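Local coordinates for cytosine deaminase (Klebsiella pneumoniae, PDB 4R85), which catalyses the hydrolytic deamination of 5-methylcytosine, as an iron-containing enzyme of the amidohydrolase family, at the interface of chains A and B. Coordinates in Å, arbitrary orientation; residue numbers count along the deposited sequence, not the author numbering. Chains: chain A/B, Cytosine deaminase.

The interface of chains A and B. Residues chain A 246, 248, 250, 292, 295; chain B 283-284.
B:Trp284, carried on an extended loop stretch of one amidohydrolase-fold subunit, lies against A:Arg292, which sits in a loop just ahead of helix 293-298 of the other. This patch belongs to a two-fold symmetric interface between identical chains, so it recurs with the chains exchanged; the structure alone does not show that this dimer forms in solution. The A:Arg292 side chain, extended from CG to NE, runs along one face of the indole. Its guanidinium plane is turned just 12° from the ring, in a cation-pi stack that puts CZ 3.6 Å from the centroid of the five-membered ring of B:Trp284. Farther back, methylene CG of A:Arg292 covers the six-membered ring in a CH-pi contact. The far rim of the indole meets A:Glu295 tip to tip: carboxylate oxygen OE1 is 3.3 Å from B:Trp284 CZ2, and the carboxylate stands nearly perpendicular to the ring, with OE2 in the ring plane at its edge. If ionised, this group would set a negative charge at the rim to complement the guanidinium over the face. The carbonyl O of A:Gly246, in 3-10 helix 243-247, approaches from beyond the rim of the six-membered ring, 3.6 Å from B:Trp284 CE3. A:Asn250, in the first turn of helix 250-263, serves both chains through its amide. Its OD1 accepts a hydrogen bond from A:Arg292 NH1 (2.9 Å), nearly in line with the C=O bond, which probably helps to keep the guanidinium over the indole; a second bond, from NH2, is weak. On the other branch, ND2 donates to the hydroxyl OG of B:Ser283 at 2.9 Å, a somewhat bent bond (137° at H); OG is turned toward this amide by its place between the backbone N and carbonyl carbon (chi1 58°).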
# COMPACT_ATOMS: atom_id res chain seq x y z
N GLY A 246 -0.36 12.71 15.79
CA GLY A 246 0.18 13.21 14.53
C GLY A 246 -0.12 14.67 14.24
O GLY A 246 0.40 15.24 13.28
N TYR A 248 -0.24 16.88 17.23
CA TYR A 248 0.02 17.57 18.50
C TYR A 248 0.99 18.72 18.36
O TYR A 248 1.88 18.72 17.50
CB TYR A 248 0.59 16.63 19.59
CG TYR A 248 -0.43 15.77 20.30
CD1 TYR A 248 -1.80 16.01 20.19
CD2 TYR A 248 -0.02 14.70 21.10
CE1 TYR A 248 -2.72 15.21 20.84
CE2 TYR A 248 -0.93 13.89 21.75
CZ TYR A 248 -2.28 14.15 21.61
OH TYR A 248 -3.18 13.34 22.27
N ASN A 250 4.25 20.33 19.15
CA ASN A 250 5.50 19.60 19.31
C ASN A 250 6.16 19.70 20.67
O ASN A 250 6.78 18.74 21.12
CB ASN A 250 6.49 19.98 18.21
CG ASN A 250 6.01 19.53 16.86
OD1 ASN A 250 5.40 18.47 16.73
ND2 ASN A 250 6.25 20.35 15.84
N ARG A 292 2.74 9.03 15.68
CA ARG A 292 4.18 9.20 15.43
C ARG A 292 4.92 7.89 15.65
O ARG A 292 5.71 7.76 16.58
CB ARG A 292 4.75 10.30 16.33
CG ARG A 292 3.99 11.62 16.24
CD ARG A 292 4.75 12.72 16.98
NE ARG A 292 3.97 13.96 17.00
CZ ARG A 292 4.44 15.16 17.34
NH1 ARG A 292 3.63 16.20 17.33
NH2 ARG A 292 5.71 15.31 17.68
N GLU A 295 8.82 7.73 15.78
CA GLU A 295 9.29 8.45 16.95
C GLU A 295 9.04 7.65 18.25
O GLU A 295 9.90 7.60 19.14
CB GLU A 295 8.65 9.84 16.99
CG GLU A 295 9.11 10.79 15.86
CD GLU A 295 8.56 10.45 14.45
OE1 GLU A 295 7.55 9.72 14.34
OE2 GLU A 295 9.15 10.93 13.45
N SER B 283 7.21 19.17 10.32
CA SER B 283 7.20 18.34 11.51
C SER B 283 5.82 17.68 11.62
O SER B 283 5.54 16.66 10.97
CB SER B 283 7.55 19.16 12.76
OG SER B 283 6.67 20.24 12.95
N TRP B 284 4.96 18.25 12.45
CA TRP B 284 3.64 17.70 12.69
C TRP B 284 2.68 18.87 12.79
O TRP B 284 3.02 19.87 13.43
CB TRP B 284 3.63 16.86 13.98
CG TRP B 284 4.71 15.81 13.98
CD1 TRP B 284 5.97 15.94 14.49
CD2 TRP B 284 4.64 14.48 13.42
NE1 TRP B 284 6.68 14.78 14.29
CE2 TRP B 284 5.90 13.87 13.64
CE3 TRP B 284 3.64 13.75 12.77
CZ2 TRP B 284 6.18 12.56 13.24
CZ3 TRP B 284 3.93 12.45 12.36
CH2 TRP B 284 5.19 11.87 12.60